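Local coordinates for protein 3',5'-nucleoside bisphosphate phosphatase (PDB 2YB4) that hydrolyses nucleoside 3',5'-bisphosphates to nucleoside 5'-phosphates and orthophosphate, using manganese ions bound in a PHP-family domain, at residues His7-Thr12 with Ala35-Asp40; Asn61-Ser66 with Ala90-Ile95; Val219-His224 with Gly246-Ala251. All coordinates share one frame; numbering follows the deposited sequence.

The three interactions follow one another along the chain, each closing before the next opens, and all reach the same mixed sheet. Interaction 1 lies nearest the chain centre and touches both others: Asp40 N meets Glu64 O of interaction 2 at 2.8 Å, and His7 O meets Asp248 N of interaction 3 at 2.8 Å, both probable hydrogen bonds. The centres of interactions 1 and 2 are about 11 Å apart, those of 1 and 3 about 12 Å, and those of 2 and 3 about 19 Å, on opposite sides of the chain's centre. Together they bring His7, His9, His39, Glu64, Asp248 and His250, all manganese ligands, to one site.

Interaction 1. Residues His7-Thr12 with Ala35-Asp40; sequences HFHSRT and ALTDHD
The carboxylate of Asp38 grips Ser10 twice, through backbone and side chain at once. Ser10 N gives an almost straight bond to Asp38 OD1 (2.8 Å, 175°), arriving on the syn side but tilted 22° from the carboxylate plane. Ser10 OG donates to the syn lone pair of Asp38 OD2 at 3.0 Å. With chi1 at 81°, between the backbone N and the carbonyl carbon, this hydroxyl also turns to accept from Thr12 N, making an ST turn. Ser13 OG is a further partner of Asp38 OD1, so Asp38 binds both Ser10 and Ser13 of the loop.

Upstream, Thr37 N bonds to Phe8 O at 2.9 Å. Thr37 OG1 lies over one face of the His7 imidazole, near its rim and 3.3 Å from His7 CD2, and takes a weak bond from Phe8 N. The Phe8 ring carries Ala35 O and Leu36 CA on one face; Leu36 CA makes a CH-pi contact 4.0 Å from the ring centroid, while Leu36 CD1 reaches Phe8 CD2 at 3.6 Å. His9 and His39 run alongside, pointing the same way, with His39 CB near His9 CE1.

His7 and His9 bind one manganese ion, and His39 binds a second manganese and also the substrate. Glu218 bonds to His7 ND1; Asp14, itself a manganese ligand, bonds to His9 ND1. The contact joins the loop after strand 4-5 to the end of strand 33-36. Strand 59-69 touches His7, Ala35, Leu36 and His39, strand 72-79 touches His7, Ala35 and Thr37, and helix 19-27 packs against Phe8, Ser10 and Thr12.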
loop_
_atom_site.group_PDB
_atom_site.type_symbol
_atom_site.label_atom_id
_atom_site.label_comp_id
_atom_site.label_asym_id
_atom_site.label_seq_id
_atom_site.Cartn_x
_atom_site.Cartn_y
_atom_site.Cartn_z
ATOM N N HIS A 7 1.013 -0.198 7.409
ATOM C CA HIS A 7 1.205 0.051 5.977
ATOM C C HIS A 7 2.633 0.455 5.601
ATOM O O HIS A 7 3.066 1.544 5.931
ATOM C CB HIS A 7 0.201 1.113 5.510
ATOM C CG HIS A 7 0.080 1.225 4.024
ATOM N ND1 HIS A 7 -1.131 1.395 3.389
ATOM C CD2 HIS A 7 1.018 1.198 3.047
ATOM C CE1 HIS A 7 -0.934 1.464 2.084
ATOM N NE2 HIS A 7 0.359 1.345 1.851
ATOM N N PHE A 8 3.346 -0.419 4.893
ATOM C CA PHE A 8 4.675 -0.108 4.350
ATOM C C PHE A 8 5.069 -1.079 3.248
ATOM O O PHE A 8 4.464 -2.141 3.101
ATOM C CB PHE A 8 5.771 -0.014 5.425
ATOM C CG PHE A 8 5.846 -1.203 6.345
ATOM C CD1 PHE A 8 5.061 -1.262 7.491
ATOM C CD2 PHE A 8 6.727 -2.247 6.083
ATOM C CE1 PHE A 8 5.142 -2.352 8.349
ATOM C CE2 PHE A 8 6.807 -3.347 6.933
ATOM C CZ PHE A 8 6.016 -3.398 8.064
ATOM N N HIS A 9 6.092 -0.709 2.485
ATOM C CA HIS A 9 6.497 -1.477 1.316
ATOM C C HIS A 9 7.947 -1.917 1.399
ATOM O O HIS A 9 8.715 -1.389 2.195
ATOM C CB HIS A 9 6.293 -0.656 0.036
ATOM C CG HIS A 9 4.863 -0.310 -0.242
ATOM N ND1 HIS A 9 4.391 -0.075 -1.514
ATOM C CD2 HIS A 9 3.804 -0.153 0.587
ATOM C CE1 HIS A 9 3.098 0.198 -1.460
ATOM N NE2 HIS A 9 2.717 0.159 -0.197
ATOM N N SER A 10 8.299 -2.895 0.568
ATOM C CA SER A 10 9.664 -3.379 0.435
ATOM C C SER A 10 10.049 -3.470 -1.040
ATOM O O SER A 10 9.246 -3.137 -1.934
ATOM C CB SER A 10 9.820 -4.757 1.081
ATOM O OG SER A 10 9.349 -5.774 0.217
ATOM N N ARG A 11 11.272 -3.933 -1.295
ATOM C CA ARG A 11 11.770 -4.086 -2.664
ATOM C C ARG A 11 11.028 -5.166 -3.446
ATOM O O ARG A 11 11.188 -5.276 -4.662
ATOM C CB ARG A 11 13.282 -4.329 -2.681
ATOM C CG ARG A 11 14.074 -3.116 -2.239
ATOM C CD ARG A 11 15.519 -3.465 -1.923
ATOM N NE ARG A 11 16.344 -3.610 -3.116
ATOM C CZ ARG A 11 17.651 -3.877 -3.087
ATOM N NH1 ARG A 11 18.283 -4.021 -1.924
ATOM N NH2 ARG A 11 18.335 -3.998 -4.221
ATOM N N THR A 12 10.211 -5.953 -2.751
ATOM C CA THR A 12 9.283 -6.854 -3.424
ATOM C C THR A 12 8.427 -6.065 -4.423
ATOM O O THR A 12 8.195 -6.524 -5.548
ATOM C CB THR A 12 8.366 -7.613 -2.424
ATOM O OG1 THR A 12 9.156 -8.207 -1.385
ATOM C CG2 THR A 12 7.573 -8.705 -3.143
ATOM N N ALA A 35 2.803 -4.687 9.815
ATOM C CA ALA A 35 2.299 -5.410 8.646
ATOM C C ALA A 35 2.931 -4.885 7.374
ATOM O O ALA A 35 2.853 -3.688 7.070
ATOM C CB ALA A 35 0.774 -5.340 8.554
ATOM N N LEU A 36 3.554 -5.782 6.622
ATOM C CA LEU A 36 4.122 -5.404 5.334
ATOM C C LEU A 36 3.001 -5.492 4.304
ATOM O O LEU A 36 2.409 -6.554 4.127
ATOM C CB LEU A 36 5.287 -6.337 4.963
ATOM C CG LEU A 36 5.929 -6.119 3.589
ATOM C CD1 LEU A 36 6.547 -4.726 3.494
ATOM C CD2 LEU A 36 6.959 -7.194 3.274
ATOM N N THR A 37 2.648 -4.369 3.685
ATOM C CA THR A 37 1.612 -4.412 2.664
ATOM C C THR A 37 2.191 -3.937 1.342
ATOM O O THR A 37 2.051 -2.762 0.981
ATOM C CB THR A 37 0.475 -3.445 3.057
ATOM O OG1 THR A 37 1.003 -2.119 3.161
ATOM C CG2 THR A 37 -0.103 -3.805 4.413
ATOM N N ASP A 38 2.700 -4.883 0.559
ATOM C CA ASP A 38 3.366 -4.568 -0.697
ATOM C C ASP A 38 2.306 -4.380 -1.765
ATOM O O ASP A 38 1.200 -4.916 -1.647
ATOM C CB ASP A 38 4.364 -5.665 -1.107
ATOM C CG ASP A 38 5.793 -5.361 -0.672
ATOM O OD1 ASP A 38 6.278 -4.230 -0.926
ATOM O OD2 ASP A 38 6.430 -6.260 -0.076
ATOM N N HIS A 39 2.640 -3.628 -2.808
ATOM C CA HIS A 39 1.673 -3.319 -3.849
ATOM C C HIS A 39 1.495 -4.512 -4.797
ATOM O O HIS A 39 2.441 -4.934 -5.475
ATOM C CB HIS A 39 2.147 -2.086 -4.622
ATOM C CG HIS A 39 1.041 -1.300 -5.252
ATOM N ND1 HIS A 39 1.245 -0.470 -6.335
ATOM C CD2 HIS A 39 -0.276 -1.213 -4.954
ATOM C CE1 HIS A 39 0.100 0.092 -6.677
ATOM N NE2 HIS A 39 -0.839 -0.342 -5.854
ATOM N N ASP A 40 0.275 -5.050 -4.822
ATOM C CA ASP A 40 -0.147 -6.104 -5.755
ATOM C C ASP A 40 0.662 -7.409 -5.715
ATOM O O ASP A 40 0.634 -8.194 -6.672
ATOM C CB ASP A 40 -0.217 -5.561 -7.195
ATOM C CG ASP A 40 -1.259 -4.465 -7.352
ATOM O OD1 ASP A 40 -2.235 -4.474 -6.570
ATOM O OD2 ASP A 40 -1.110 -3.594 -8.244
#

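Interaction 2. Residues Asn61-Ser66 with Ala90-Ile95; sequences NGVEVS and AGLKSI
Leu92 reaches from helix 90-95 to two valines of strand 61-66. Its CB makes no close approach to the strand; CG, anti to the carbonyl carbon (chi1 -64°), carries the fork across. Beyond it the two methyls part company. Leu92 CD1 meets Val63 CG2 tip to tip at 4.0 Å, whereas Leu92 CD2 approaches Val65 CG2 at 4.1 Å, the two side chains crossing at about a right angle.

One helical turn on, Ile95 takes up the other branch of Val65. Its CG1 sits between the backbone N and the carbonyl carbon (chi1 73°), and the extended chain beyond brings Ile95 CD1 to 3.7 Å from Val65 CG1, again at nearly a right angle. The same methyl lies 4.1 Å from Ser66 O. Val65 is thus shared, one methyl for each helix residue, and the buried side-chain pairs Val63-Leu92, Val65-Leu92 and Val65-Ile95 are all apolar.

The axes of strand 61-66 and helix 90-95 come within 9.5 Å, at 50°, the helix packed obliquely on the sheet. CB of Glu64 points away from the helix, and its carboxylate binds two manganese ions. Strand 59-69 lies between 33-36 and 72-79 in the mixed sheet; helix 86-96 packs against it, and helix 173-182 meets Val65 through Ala176 and Ile180.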
loop_
_atom_site.group_PDB
_atom_site.type_symbol
_atom_site.label_atom_id
_atom_site.label_comp_id
_atom_site.label_asym_id
_atom_site.label_seq_id
_atom_site.Cartn_x
_atom_site.Cartn_y
_atom_site.Cartn_z
ATOM N N ASN A 61 0.462 -10.744 8.032
ATOM C CA ASN A 61 0.511 -10.810 6.581
ATOM C C ASN A 61 -0.404 -9.739 5.988
ATOM O O ASN A 61 -1.560 -9.595 6.397
ATOM C CB ASN A 61 0.079 -12.185 6.083
ATOM C CG ASN A 61 1.083 -13.279 6.416
ATOM O OD1 ASN A 61 2.295 -13.097 6.277
ATOM N ND2 ASN A 61 0.574 -14.437 6.836
ATOM N N GLY A 62 0.107 -9.004 5.009
ATOM C CA GLY A 62 -0.634 -7.906 4.428
ATOM C C GLY A 62 -0.323 -7.770 2.952
ATOM O O GLY A 62 0.511 -8.503 2.407
ATOM N N VAL A 63 -0.994 -6.819 2.312
ATOM C CA VAL A 63 -0.845 -6.569 0.888
ATOM C C VAL A 63 -1.672 -5.331 0.576
ATOM O O VAL A 63 -2.584 -4.997 1.326
ATOM C CB VAL A 63 -1.403 -7.744 0.056
ATOM C CG1 VAL A 63 -2.876 -7.931 0.337
ATOM C CG2 VAL A 63 -1.191 -7.508 -1.457
ATOM N N GLU A 64 -1.358 -4.667 -0.534
ATOM C CA GLU A 64 -2.070 -3.477 -0.964
ATOM C C GLU A 64 -2.503 -3.651 -2.414
ATOM O O GLU A 64 -1.668 -3.741 -3.306
ATOM C CB GLU A 64 -1.188 -2.230 -0.834
ATOM C CG GLU A 64 -1.947 -0.936 -1.113
ATOM C CD GLU A 64 -1.064 0.302 -1.092
ATOM O OE1 GLU A 64 0.165 0.172 -1.214
ATOM O OE2 GLU A 64 -1.606 1.415 -0.949
ATOM N N VAL A 65 -3.811 -3.684 -2.644
ATOM C CA VAL A 65 -4.354 -4.046 -3.948
ATOM C C VAL A 65 -4.823 -2.833 -4.743
ATOM O O VAL A 65 -5.629 -2.034 -4.262
ATOM C CB VAL A 65 -5.533 -5.034 -3.800
ATOM C CG1 VAL A 65 -5.970 -5.556 -5.167
ATOM C CG2 VAL A 65 -5.154 -6.184 -2.861
ATOM N N SER A 66 -4.317 -2.708 -5.964
ATOM C CA SER A 66 -4.741 -1.643 -6.872
ATOM C C SER A 66 -6.162 -1.885 -7.354
ATOM O O SER A 66 -6.498 -2.980 -7.807
ATOM C CB SER A 66 -3.817 -1.571 -8.087
ATOM O OG SER A 66 -2.503 -1.222 -7.713
ATOM N N ALA A 90 -4.028 -15.809 -7.551
ATOM C CA ALA A 90 -4.358 -15.644 -8.961
ATOM C C ALA A 90 -4.852 -14.219 -9.203
ATOM O O ALA A 90 -4.547 -13.610 -10.229
ATOM C CB ALA A 90 -5.406 -16.652 -9.383
ATOM N N GLY A 91 -5.598 -13.687 -8.237
ATOM C CA GLY A 91 -6.055 -12.311 -8.303
ATOM C C GLY A 91 -4.909 -11.319 -8.410
ATOM O O GLY A 91 -4.873 -10.499 -9.320
ATOM N N LEU A 92 -3.965 -11.399 -7.481
ATOM C CA LEU A 92 -2.817 -10.501 -7.492
ATOM C C LEU A 92 -2.027 -10.636 -8.793
ATOM O O LEU A 92 -1.530 -9.648 -9.327
ATOM C CB LEU A 92 -1.912 -10.761 -6.280
ATOM C CG LEU A 92 -2.564 -10.485 -4.923
ATOM C CD1 LEU A 92 -1.590 -10.721 -3.761
ATOM C CD2 LEU A 92 -3.139 -9.067 -4.883
ATOM N N LYS A 93 -1.915 -11.869 -9.286
ATOM C CA LYS A 93 -1.194 -12.155 -10.521
ATOM C C LYS A 93 -1.867 -11.526 -11.740
ATOM O O LYS A 93 -1.193 -11.039 -12.636
ATOM C CB LYS A 93 -1.062 -13.668 -10.726
ATOM C CG LYS A 93 -0.253 -14.060 -11.967
ATOM C CD LYS A 93 0.092 -15.546 -11.959
ATOM C CE LYS A 93 1.105 -15.880 -13.059
ATOM N NZ LYS A 93 1.457 -17.333 -13.121
ATOM N N SER A 94 -3.197 -11.541 -11.774
ATOM C CA SER A 94 -3.917 -10.998 -12.925
ATOM C C SER A 94 -3.675 -9.492 -13.070
ATOM O O SER A 94 -3.543 -8.985 -14.182
ATOM C CB SER A 94 -5.415 -11.317 -12.854
ATOM O OG SER A 94 -6.082 -10.497 -11.910
ATOM N N ILE A 95 -3.586 -8.784 -11.947
ATOM C CA ILE A 95 -3.360 -7.336 -11.993
ATOM C C ILE A 95 -1.879 -6.905 -12.130
ATOM O O ILE A 95 -1.596 -5.755 -12.459
ATOM C CB ILE A 95 -4.096 -6.589 -10.842
ATOM C CG1 ILE A 95 -3.433 -6.822 -9.497
ATOM C CG2 ILE A 95 -5.546 -7.051 -10.748
ATOM C CD1 ILE A 95 -4.323 -6.401 -8.344
#

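Interaction 3. Residues Val219-His224 with Gly246-Ala251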
loop_
_atom_site.group_PDB
_atom_site.type_symbol
_atom_site.label_atom_id
_atom_site.label_comp_id
_atom_site.label_asym_id
_atom_site.label_seq_id
_atom_site.Cartn_x
_atom_site.Cartn_y
_atom_site.Cartn_z
ATOM N N VAL A 219 -7.070 5.464 9.093
ATOM C CA VAL A 219 -7.362 6.728 9.754
ATOM C C VAL A 219 -6.048 7.464 10.028
ATOM O O VAL A 219 -5.874 8.611 9.611
ATOM C CB VAL A 219 -8.209 6.506 11.030
ATOM C CG1 VAL A 219 -8.396 7.810 11.808
ATOM C CG2 VAL A 219 -9.561 5.917 10.650
ATOM N N ALA A 220 -5.151 6.824 10.775
ATOM C CA ALA A 220 -3.771 7.303 10.904
ATOM C C ALA A 220 -2.925 6.885 9.683
ATOM O O ALA A 220 -2.827 5.705 9.351
ATOM C CB ALA A 220 -3.145 6.788 12.184
ATOM N N SER A 221 -2.345 7.857 8.992
ATOM C CA SER A 221 -1.526 7.549 7.831
ATOM C C SER A 221 -0.452 8.614 7.609
ATOM O O SER A 221 -0.690 9.806 7.837
ATOM C CB SER A 221 -2.410 7.388 6.590
ATOM O OG SER A 221 -1.634 7.383 5.414
ATOM N N GLY A 222 0.725 8.176 7.166
ATOM C CA GLY A 222 1.806 9.084 6.833
ATOM C C GLY A 222 1.344 10.100 5.805
ATOM O O GLY A 222 1.881 11.207 5.735
ATOM N N SER A 223 0.328 9.719 5.028
ATOM C CA SER A 223 -0.232 10.554 3.964
ATOM C C SER A 223 -1.288 11.549 4.461
ATOM O O SER A 223 -1.790 12.362 3.682
ATOM C CB SER A 223 -0.873 9.675 2.879
ATOM O OG SER A 223 0.043 8.744 2.330
ATOM N N HIS A 224 -1.634 11.481 5.742
ATOM C CA HIS A 224 -2.727 12.288 6.280
ATOM C C HIS A 224 -2.250 13.448 7.135
ATOM O O HIS A 224 -1.261 13.331 7.860
ATOM C CB HIS A 224 -3.677 11.426 7.122
ATOM C CG HIS A 224 -4.553 10.522 6.315
ATOM N ND1 HIS A 224 -5.385 9.586 6.891
ATOM C CD2 HIS A 224 -4.721 10.407 4.977
ATOM C CE1 HIS A 224 -6.026 8.930 5.940
ATOM N NE2 HIS A 224 -5.641 9.408 4.771
ATOM N N GLY A 246 -0.970 3.393 9.392
ATOM C CA GLY A 246 0.246 3.026 8.701
ATOM C C GLY A 246 1.098 4.240 8.402
ATOM O O GLY A 246 0.580 5.346 8.287
ATOM N N SER A 247 2.406 4.030 8.281
ATOM C CA SER A 247 3.333 5.096 7.924
ATOM C C SER A 247 3.309 5.353 6.425
ATOM O O SER A 247 3.663 6.436 5.970
ATOM C CB SER A 247 4.757 4.731 8.343
ATOM O OG SER A 247 5.280 3.695 7.531
ATOM N N ASP A 248 2.900 4.349 5.659
ATOM C CA ASP A 248 3.012 4.412 4.207
ATOM C C ASP A 248 4.463 4.507 3.746
ATOM O O ASP A 248 4.731 4.994 2.653
ATOM C CB ASP A 248 2.223 5.599 3.647
ATOM C CG ASP A 248 1.200 5.179 2.616
ATOM O OD1 ASP A 248 1.520 4.288 1.804
ATOM O OD2 ASP A 248 0.083 5.733 2.617
ATOM N N PHE A 249 5.389 4.029 4.573
ATOM C CA PHE A 249 6.821 4.065 4.249
ATOM C C PHE A 249 7.184 3.381 2.918
ATOM O O PHE A 249 6.757 2.255 2.642
ATOM C CB PHE A 249 7.625 3.425 5.386
ATOM C CG PHE A 249 9.121 3.442 5.174
ATOM C CD1 PHE A 249 9.883 4.528 5.591
ATOM C CD2 PHE A 249 9.764 2.363 4.573
ATOM C CE1 PHE A 249 11.267 4.543 5.410
ATOM C CE2 PHE A 249 11.150 2.368 4.385
ATOM C CZ PHE A 249 11.900 3.460 4.806
ATOM N N HIS A 250 7.989 4.070 2.111
ATOM C CA HIS A 250 8.624 3.483 0.925
ATOM C C HIS A 250 10.149 3.449 1.077
ATOM O O HIS A 250 10.793 2.408 0.901
ATOM C CB HIS A 250 8.242 4.240 -0.358
ATOM C CG HIS A 250 6.839 3.991 -0.824
ATOM N ND1 HIS A 250 5.736 4.527 -0.191
ATOM C CD2 HIS A 250 6.360 3.289 -1.878
ATOM C CE1 HIS A 250 4.639 4.153 -0.826
ATOM N NE2 HIS A 250 4.990 3.405 -1.855
ATOM N N ALA A 251 10.727 4.627 1.275
ATOM C CA ALA A 251 12.174 4.784 1.392
ATOM C C ALA A 251 12.499 5.953 2.313
ATOM O O ALA A 251 11.691 6.865 2.458
ATOM C CB ALA A 251 12.777 5.025 0.014
HETATM O O HOH W 1 -1.261 4.597 5.349
#
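Ala220 O receives the N-H of Gly246 at 3.0 Å, opening a short parallel bridge just where segment 219-224 turns a corner. Ser221 pairs with Gly246 in the bridge: Ser221 CA makes a close CA-H...O contact with Gly246 O (3.1 Å), and Ser221 OG, anti to the backbone N (chi1 167°), accepts from Ser223 N in an ST turn. A water hydrogen-bonded to Ser221 OG (2.8 Å) donates a weak bond to Asp248 OD2, bridging the two side chains, whose Ser221 OG and Asp248 OD2 are 3.7 Å apart.

Gly222 N then donates to Gly246 O at 3.0 Å, and Gly222 CA makes a CA-H...O contact with Ser247 O at 3.3 Å. Ser223 OG donates to Asp248 OD2 at 3.0 Å, coming from above the carboxylate plane, 48° out of it. His224 completes the type I turn, its N bonded to Ser221 O at 2.8 Å, while its ND1 bonds to Val219 O and so ties the turn back onto the strand.

Ser223 OG and, weakly, the water approach Asp248 OD2 from opposite faces of the carboxylate, besides the stronger link to His191 ND1, and these probably help fix the carboxylate's rotation. Ser247 OG accepts from Phe249 N in a second ST turn and bonds to Asp5. Neighbouring parallel strand ends, 216-221 and 242-246, whose loops bring ligands to a metal centre, are characteristic of the PHP domain's barrel-like fold: Asp248 and His250 bind manganese, and His250 also the substrate.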